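Local structure of 3-dehydroquinate dehydratase (Clostridium difficile, 4H3D) at residues V187-T192 with G213-L218; V119-G124 with C163-L168; V177-Q180 with D184-V187. The protein catalyses the cis-dehydration of 3-dehydroquinate to 3-dehydroshikimate, the third step of the chorismate pathway, through a covalent imine intermediate with the enzyme. All coordinates share one frame; numbering follows the deposited sequence.

Contact 1: V187-T192 with G213-L218; sequences VLLEAT and GVISRL. With SHL (5-hydroxy-6-methyl-4-oxo-4H-pyran-2-carboxylic acid), chain I.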
loop_
_atom_site.group_PDB
_atom_site.type_symbol
_atom_site.label_atom_id
_atom_site.label_comp_id
_atom_site.label_asym_id
_atom_site.label_seq_id
_atom_site.Cartn_x
_atom_site.Cartn_y
_atom_site.Cartn_z
ATOM N N VAL B 187 -2.310 13.434 -0.569
ATOM C CA VAL B 187 -1.818 14.671 0.098
ATOM C C VAL B 187 -1.162 14.351 1.449
ATOM O O VAL B 187 -0.056 14.858 1.775
ATOM C CB VAL B 187 -2.963 15.688 0.283
ATOM C CG1 VAL B 187 -2.537 16.842 1.227
ATOM C CG2 VAL B 187 -3.450 16.211 -1.103
ATOM N N LEU B 188 -1.817 13.500 2.230
ATOM C CA LEU B 188 -1.268 13.049 3.512
ATOM C C LEU B 188 0.102 12.404 3.289
ATOM O O LEU B 188 1.085 12.724 4.000
ATOM C CB LEU B 188 -2.243 12.071 4.214
ATOM C CG LEU B 188 -1.854 11.515 5.596
ATOM C CD1 LEU B 188 -0.860 10.337 5.510
ATOM C CD2 LEU B 188 -1.319 12.635 6.536
ATOM N N LEU B 189 0.194 11.538 2.277
ATOM C CA LEU B 189 1.473 10.890 1.949
ATOM C C LEU B 189 2.519 11.891 1.443
ATOM O O LEU B 189 3.702 11.791 1.791
ATOM C CB LEU B 189 1.269 9.752 0.935
ATOM C CG LEU B 189 0.489 8.525 1.441
ATOM C CD1 LEU B 189 0.363 7.487 0.313
ATOM C CD2 LEU B 189 1.155 7.901 2.676
ATOM N N GLU B 190 2.091 12.852 0.633
ATOM C CA GLU B 190 2.990 13.909 0.127
ATOM C C GLU B 190 3.547 14.783 1.275
ATOM O O GLU B 190 4.749 15.111 1.310
ATOM C CB GLU B 190 2.250 14.806 -0.877
ATOM C CG GLU B 190 3.163 15.878 -1.527
ATOM C CD GLU B 190 2.395 16.906 -2.350
ATOM O OE1 GLU B 190 3.050 17.668 -3.102
ATOM O OE2 GLU B 190 1.145 16.970 -2.225
ATOM N N ALA B 191 2.663 15.166 2.188
ATOM C CA ALA B 191 3.028 15.950 3.367
ATOM C C ALA B 191 3.993 15.164 4.236
ATOM O O ALA B 191 4.991 15.700 4.707
ATOM C CB ALA B 191 1.776 16.327 4.157
ATOM N N THR B 192 3.701 13.876 4.429
ATOM C CA THR B 192 4.559 12.995 5.214
ATOM C C THR B 192 5.989 12.988 4.670
ATOM O O THR B 192 6.950 13.179 5.419
ATOM C CB THR B 192 4.022 11.542 5.212
ATOM O OG1 THR B 192 2.703 11.504 5.791
ATOM C CG2 THR B 192 4.945 10.609 5.974
ATOM N N GLY B 213 -7.887 5.259 3.198
ATOM C CA GLY B 213 -6.566 5.677 3.659
ATOM C C GLY B 213 -5.600 4.585 4.093
ATOM O O GLY B 213 -4.483 4.889 4.488
ATOM N N VAL B 214 -6.011 3.327 3.978
ATOM C CA VAL B 214 -5.203 2.183 4.469
ATOM C C VAL B 214 -3.775 2.120 3.926
ATOM O O VAL B 214 -2.865 1.711 4.648
ATOM C CB VAL B 214 -5.920 0.852 4.228
ATOM C CG1 VAL B 214 -5.014 -0.327 4.591
ATOM C CG2 VAL B 214 -7.214 0.813 5.036
ATOM N N ILE B 215 -3.567 2.527 2.676
ATOM C CA ILE B 215 -2.216 2.560 2.110
ATOM C C ILE B 215 -1.267 3.294 3.042
ATOM O O ILE B 215 -0.077 2.940 3.161
ATOM C CB ILE B 215 -2.192 3.263 0.694
ATOM C CG1 ILE B 215 -0.766 3.301 0.109
ATOM C CG2 ILE B 215 -2.752 4.693 0.768
ATOM C CD1 ILE B 215 -0.664 4.029 -1.272
ATOM N N SER B 216 -1.793 4.322 3.714
ATOM C CA SER B 216 -0.985 5.133 4.612
ATOM C C SER B 216 -0.473 4.337 5.814
ATOM O O SER B 216 0.447 4.793 6.495
ATOM C CB SER B 216 -1.766 6.338 5.106
ATOM O OG SER B 216 -2.795 5.949 6.002
ATOM N N ARG B 217 -1.084 3.185 6.083
ATOM C CA ARG B 217 -0.675 2.323 7.200
ATOM C C ARG B 217 0.356 1.315 6.746
ATOM O O ARG B 217 0.999 0.656 7.581
ATOM C CB ARG B 217 -1.855 1.524 7.746
ATOM C CG ARG B 217 -2.980 2.358 8.236
ATOM C CD ARG B 217 -4.077 1.500 8.838
ATOM N NE ARG B 217 -5.203 2.329 9.263
ATOM C CZ ARG B 217 -5.396 2.787 10.499
ATOM N NH1 ARG B 217 -4.545 2.490 11.482
ATOM N NH2 ARG B 217 -6.458 3.532 10.758
ATOM N N LEU B 218 0.507 1.184 5.427
ATOM C CA LEU B 218 1.376 0.154 4.862
ATOM C C LEU B 218 2.697 0.661 4.347
ATOM O O LEU B 218 3.673 -0.078 4.366
ATOM C CB LEU B 218 0.664 -0.529 3.675
ATOM C CG LEU B 218 -0.731 -1.121 3.902
ATOM C CD1 LEU B 218 -1.252 -1.745 2.623
ATOM C CD2 LEU B 218 -0.701 -2.163 5.012
HETATM O OAD SHL I . -5.125 3.419 13.944
HETATM C CAH SHL I . -5.950 4.367 13.969
HETATM O OAA SHL I . -7.032 4.302 13.332
HETATM C CAK SHL I . -5.629 5.542 14.755
HETATM O OAG SHL I . -4.378 5.567 15.458
HETATM C CAF SHL I . -4.134 6.606 16.378
HETATM C CAL SHL I . -3.012 6.550 17.137
HETATM C CAJ SHL I . -5.092 7.546 16.521
HETATM O OAC SHL I . -4.913 8.530 17.399
HETATM C CAI SHL I . -6.240 7.517 15.780
HETATM C CAE SHL I . -6.505 6.537 14.907
HETATM O OAB SHL I . -7.139 8.479 15.918
#
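The backbones of L189 and S216 come within 6.8 Å of each other, CA to CA, where helix 182-199 passes the short, weakly bonded helix 215-218. The fold is a TIM barrel. The loop before helix 215-218 follows strand 205-208. No hydrogen bond joins the two segments, and the contact is apolar. L189 divides its two methyls between neighbouring residues. Its CD1 meets CD1 of I215 at 3.9 Å, and the two side chains cross obliquely. Its CD2 lies 4.0 Å from S216 CA. L188 reaches the same serine from another position on the helix, with CD1 4.1 Å from S216 CB. The side chain of S216 therefore meets both leucines with its carbon, while its hydroxyl turns to the backbone. With chi1 at 70°, OG lies between the backbone N and the carbonyl carbon and donates to G213 O. S216 N also bonds to that oxygen, and S208 N bonds to OG. On the helix, T192 OG1 and T192 N reach L188 O from opposite faces of its carbonyl plane. I215 packs on I215 of the second subunit, so the contact also borders the dimer interface. R217 binds the substrate 3-dehydroquinate. It leaves its backbone away from helix 182-199, and its extended chain puts the guanidinium at the ligand. There it grips the carboxylate of SHL with two nearly straight bonds. NH2 donates to OAA at 2.7 Å, and NH1 donates to OAD at 2.7 Å with an angle of 175°.

Contact 2: V119-G124 with C163-L168; sequences VELFMG and CRMQEL
R164, whose CG lies 4.3 Å from L121 CD1, gives a hydrogen bond from NH2 to E167 OE1 at 3.0 Å. The pair is also a salt bridge. The acceptor lies in the guanidinium plane and uses the anti lone pair of OE1, on the side away from OE2. L168 CD2 sits over one face of the same guanidinium, 3.5 Å above the plane and offset toward the rim. Salt bridge and methyl together limit how the R164 head group can turn. R164 NH1 also has a long, weak ion pair with D125. The segments themselves meet through carbon, around L121. This leucine directly follows strand 116-120 of the TIM barrel. The chain then runs through helix 125-137 and strand 141-148 to helix 155-167, which bears R164 and M165. L121 has CG anti to the backbone N (chi1 -178°), and this carries both methyls toward the end of helix 155-167 and L168 beyond it. CD1 meets L168 CD1 at 3.5 Å, closer than usual for two methyls, and the two side chains cross at about a right angle. CD2 meets M165 CE at 4.3 Å. M165 is extended beyond CG, which brings its methyl across to L121, and it also touches N146. E120, on the strand just before L121, leaves the backbone away from the helix. Its OE2 accepts a hydrogen bond from S87 N and forms a salt bridge with NH1 of R86, an arginine of the substrate site.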
loop_
_atom_site.group_PDB
_atom_site.type_symbol
_atom_site.label_atom_id
_atom_site.label_comp_id
_atom_site.label_asym_id
_atom_site.label_seq_id
_atom_site.Cartn_x
_atom_site.Cartn_y
_atom_site.Cartn_z
ATOM N N VAL B 119 0.232 12.955 24.122
ATOM C CA VAL B 119 -0.412 14.183 24.564
ATOM C C VAL B 119 -0.935 14.949 23.328
ATOM O O VAL B 119 -0.272 15.032 22.313
ATOM C CB VAL B 119 0.530 15.060 25.440
ATOM C CG1 VAL B 119 1.103 14.224 26.600
ATOM C CG2 VAL B 119 1.631 15.632 24.648
ATOM N N GLU B 120 -2.127 15.508 23.439
ATOM C CA GLU B 120 -2.773 16.183 22.319
ATOM C C GLU B 120 -2.362 17.649 22.151
ATOM O O GLU B 120 -2.453 18.430 23.098
ATOM C CB GLU B 120 -4.287 16.076 22.504
ATOM C CG GLU B 120 -4.776 14.682 22.349
ATOM C CD GLU B 120 -6.133 14.445 22.985
ATOM O OE1 GLU B 120 -6.701 15.395 23.571
ATOM O OE2 GLU B 120 -6.616 13.300 22.908
ATOM N N LEU B 121 -1.930 18.008 20.933
ATOM C CA LEU B 121 -1.560 19.391 20.578
ATOM C C LEU B 121 -2.635 20.411 21.015
ATOM O O LEU B 121 -2.331 21.499 21.507
ATOM C CB LEU B 121 -1.379 19.497 19.065
ATOM C CG LEU B 121 -0.939 20.853 18.510
ATOM C CD1 LEU B 121 0.430 21.251 19.063
ATOM C CD2 LEU B 121 -0.929 20.831 16.992
ATOM N N PHE B 122 -3.882 20.027 20.829
ATOM C CA PHE B 122 -5.023 20.886 21.072
ATOM C C PHE B 122 -5.230 21.276 22.558
ATOM O O PHE B 122 -5.965 22.211 22.856
ATOM C CB PHE B 122 -6.295 20.229 20.469
ATOM C CG PHE B 122 -7.346 21.217 20.040
ATOM C CD1 PHE B 122 -7.101 22.075 18.969
ATOM C CD2 PHE B 122 -8.586 21.257 20.645
ATOM C CE1 PHE B 122 -8.050 22.972 18.540
ATOM C CE2 PHE B 122 -9.548 22.161 20.226
ATOM C CZ PHE B 122 -9.284 23.024 19.172
ATOM N N MET B 123 -4.583 20.551 23.469
ATOM C CA MET B 123 -4.650 20.880 24.899
ATOM C C MET B 123 -3.978 22.226 25.197
ATOM O O MET B 123 -4.244 22.842 26.225
ATOM C CB MET B 123 -4.015 19.763 25.738
ATOM C CG MET B 123 -4.802 18.475 25.705
ATOM S SD MET B 123 -6.418 18.646 26.473
ATOM C CE MET B 123 -5.950 19.022 28.154
ATOM N N GLY B 124 -3.113 22.680 24.293
ATOM C CA GLY B 124 -2.453 23.985 24.439
ATOM C C GLY B 124 -1.073 23.939 25.058
ATOM O O GLY B 124 -0.719 22.986 25.745
ATOM N N CYS B 163 5.671 20.474 12.386
ATOM C CA CYS B 163 6.768 21.354 12.816
ATOM C C CYS B 163 6.487 21.936 14.215
ATOM O O CYS B 163 7.391 22.025 15.053
ATOM C CB CYS B 163 7.003 22.486 11.818
ATOM S SG CYS B 163 7.732 21.942 10.288
ATOM N N ARG B 164 5.241 22.316 14.474
ATOM C CA ARG B 164 4.896 22.862 15.787
ATOM C C ARG B 164 5.119 21.798 16.891
ATOM O O ARG B 164 5.610 22.113 18.014
ATOM C CB ARG B 164 3.457 23.389 15.807
ATOM C CG ARG B 164 3.042 24.067 17.123
ATOM C CD ARG B 164 3.966 25.231 17.499
ATOM N NE ARG B 164 3.682 25.736 18.837
ATOM C CZ ARG B 164 4.550 26.402 19.596
ATOM N NH1 ARG B 164 4.189 26.809 20.806
ATOM N NH2 ARG B 164 5.790 26.642 19.169
ATOM N N MET B 165 4.791 20.548 16.566
ATOM C CA MET B 165 4.985 19.436 17.494
ATOM C C MET B 165 6.469 19.255 17.804
ATOM O O MET B 165 6.835 18.984 18.947
ATOM C CB MET B 165 4.386 18.164 16.930
ATOM C CG MET B 165 2.863 18.189 16.861
ATOM S SD MET B 165 2.318 16.855 15.828
ATOM C CE MET B 165 0.551 16.941 15.981
ATOM N N GLN B 166 7.325 19.416 16.800
ATOM C CA GLN B 166 8.776 19.376 17.059
ATOM C C GLN B 166 9.185 20.519 17.980
ATOM O O GLN B 166 9.955 20.320 18.938
ATOM C CB GLN B 166 9.587 19.460 15.767
ATOM C CG GLN B 166 9.542 18.220 14.930
ATOM C CD GLN B 166 10.564 18.249 13.793
ATOM O OE1 GLN B 166 11.068 17.214 13.380
ATOM N NE2 GLN B 166 10.878 19.448 13.299
ATOM N N GLU B 167 8.673 21.719 17.701
ATOM C CA GLU B 167 9.005 22.896 18.509
ATOM C C GLU B 167 8.577 22.723 19.965
ATOM O O GLU B 167 9.237 23.231 20.871
ATOM C CB GLU B 167 8.379 24.171 17.915
ATOM C CG GLU B 167 8.944 24.567 16.553
ATOM C CD GLU B 167 8.139 25.684 15.871
ATOM O OE1 GLU B 167 7.191 26.231 16.504
ATOM O OE2 GLU B 167 8.448 26.002 14.696
ATOM N N LEU B 168 7.485 22.000 20.184
ATOM C CA LEU B 168 6.978 21.743 21.529
ATOM C C LEU B 168 7.721 20.593 22.240
ATOM O O LEU B 168 7.427 20.262 23.374
ATOM C CB LEU B 168 5.477 21.483 21.491
ATOM C CG LEU B 168 4.622 22.729 21.254
ATOM C CD1 LEU B 168 3.168 22.351 20.912
ATOM C CD2 LEU B 168 4.675 23.683 22.459
#

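Contact 3: V177-Q180 with D184-V187; sequences VMPQ and DVLV
One hydrogen bond crosses between P179-Q180 and the first turns of helix 182-199. Q180 N donates to D184 OD2 at 2.9 Å, with an N-H...O angle of 164°. OD2 uses its anti lone pair, on the side away from OD1. D184 has CG beside its backbone N (chi1 -79°), which turns the carboxylate back toward the loop. Its position near the start of the helix would probably favour the charged form. N181 OD1, just before the helix, accepts from D184 N. The amide end of Q180 is not part of the bond to D184. Its plane stands 62° from that of the carboxylate, and its NE2 donates to N150 O instead. Close to the bond, Q180 CB lies 3.4 Å from D184 OD2.

The apolar part centres on the ring of P179. CB rests against D184 CB at 3.7 Å. The same carbon meets V185 CG2, also at 3.7 Å, and P179 CG is 4.0 Å from that methyl. The proline thus spans two consecutive residues of the helix. S208 touches both P179 and V185 from strand 205-208. V185 packs in addition on F223 of the second subunit. The whole is a strand-to-helix loop of a TIM barrel, folded back on the helix it leads into. It follows strand 172-177, which carries the Schiff-base lysine K174 of this type I dehydroquinase.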
loop_
_atom_site.group_PDB
_atom_site.type_symbol
_atom_site.label_atom_id
_atom_site.label_comp_id
_atom_site.label_asym_id
_atom_site.label_seq_id
_atom_site.Cartn_x
_atom_site.Cartn_y
_atom_site.Cartn_z
ATOM N N VAL B 177 -5.566 12.137 9.829
ATOM C CA VAL B 177 -6.537 12.953 9.098
ATOM C C VAL B 177 -7.529 12.080 8.336
ATOM O O VAL B 177 -7.274 10.897 8.096
ATOM C CB VAL B 177 -5.826 13.921 8.130
ATOM C CG1 VAL B 177 -4.916 14.880 8.928
ATOM C CG2 VAL B 177 -5.014 13.156 7.068
ATOM N N MET B 178 -8.660 12.667 7.962
ATOM C CA MET B 178 -9.717 11.926 7.287
ATOM C C MET B 178 -9.793 12.337 5.811
ATOM O O MET B 178 -10.030 13.510 5.504
ATOM C CB MET B 178 -11.065 12.202 7.964
ATOM C CG MET B 178 -12.252 11.395 7.386
ATOM S SD MET B 178 -12.056 9.608 7.693
ATOM C CE MET B 178 -12.221 9.512 9.474
ATOM N N PRO B 179 -9.615 11.373 4.884
ATOM C CA PRO B 179 -9.743 11.787 3.492
ATOM C C PRO B 179 -11.198 11.924 3.080
ATOM O O PRO B 179 -12.032 11.158 3.541
ATOM C CB PRO B 179 -9.111 10.621 2.720
ATOM C CG PRO B 179 -9.404 9.424 3.559
ATOM C CD PRO B 179 -9.361 9.918 5.010
ATOM N N GLN B 180 -11.480 12.903 2.226
ATOM C CA GLN B 180 -12.798 13.076 1.647
ATOM C C GLN B 180 -12.778 12.477 0.228
ATOM O O GLN B 180 -13.825 12.248 -0.385
ATOM C CB GLN B 180 -13.164 14.549 1.604
ATOM C CG GLN B 180 -13.275 15.190 2.986
ATOM C CD GLN B 180 -13.643 16.657 2.936
ATOM O OE1 GLN B 180 -13.742 17.251 1.860
ATOM N NE2 GLN B 180 -13.837 17.257 4.109
ATOM N N ASP B 184 -6.910 13.134 -1.373
ATOM C CA ASP B 184 -6.590 13.510 0.043
ATOM C C ASP B 184 -5.627 12.520 0.700
ATOM O O ASP B 184 -4.770 12.912 1.516
ATOM C CB ASP B 184 -7.854 13.601 0.903
ATOM C CG ASP B 184 -8.615 14.891 0.714
ATOM O OD1 ASP B 184 -8.059 15.845 0.121
ATOM O OD2 ASP B 184 -9.779 14.961 1.195
ATOM N N VAL B 185 -5.782 11.245 0.366
ATOM C CA VAL B 185 -4.862 10.202 0.869
ATOM C C VAL B 185 -3.459 10.515 0.355
ATOM O O VAL B 185 -2.477 10.468 1.115
ATOM C CB VAL B 185 -5.260 8.818 0.409
ATOM C CG1 VAL B 185 -4.259 7.780 0.937
ATOM C CG2 VAL B 185 -6.678 8.465 0.857
ATOM N N LEU B 186 -3.364 10.856 -0.933
ATOM C CA LEU B 186 -2.077 11.186 -1.531
ATOM C C LEU B 186 -1.472 12.458 -0.907
ATOM O O LEU B 186 -0.258 12.548 -0.720
ATOM C CB LEU B 186 -2.198 11.300 -3.067
ATOM C CG LEU B 186 -2.693 10.028 -3.798
ATOM C CD1 LEU B 186 -2.762 10.242 -5.297
ATOM C CD2 LEU B 186 -1.798 8.827 -3.486
ATOM N N VAL B 187 -2.310 13.434 -0.569
ATOM C CA VAL B 187 -1.818 14.671 0.098
ATOM C C VAL B 187 -1.162 14.351 1.449
ATOM O O VAL B 187 -0.056 14.858 1.775
ATOM C CB VAL B 187 -2.963 15.688 0.283
ATOM C CG1 VAL B 187 -2.537 16.842 1.227
ATOM C CG2 VAL B 187 -3.450 16.211 -1.103
#

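Contacts 1 and 3 share V187 and helix 182-199, and their centres lie about 8 Å apart. They also touch directly. I215 CG2 packs on V185 CG1 at 3.4 Å, and L188 CD2 on V177 CG2 at 3.8 Å. Both reach the second subunit. Contact 2 lies apart, with its centre about 21 Å from each of the others and its nearest atoms about 9 Å from either. They stand at different distances from the active site. Contact 1 reaches SHL itself through R217. The side chains of P179 in contact 3 and M165 in contact 2 are each about 10 Å from the ligand, and M165 is about 6 Å from that of K174.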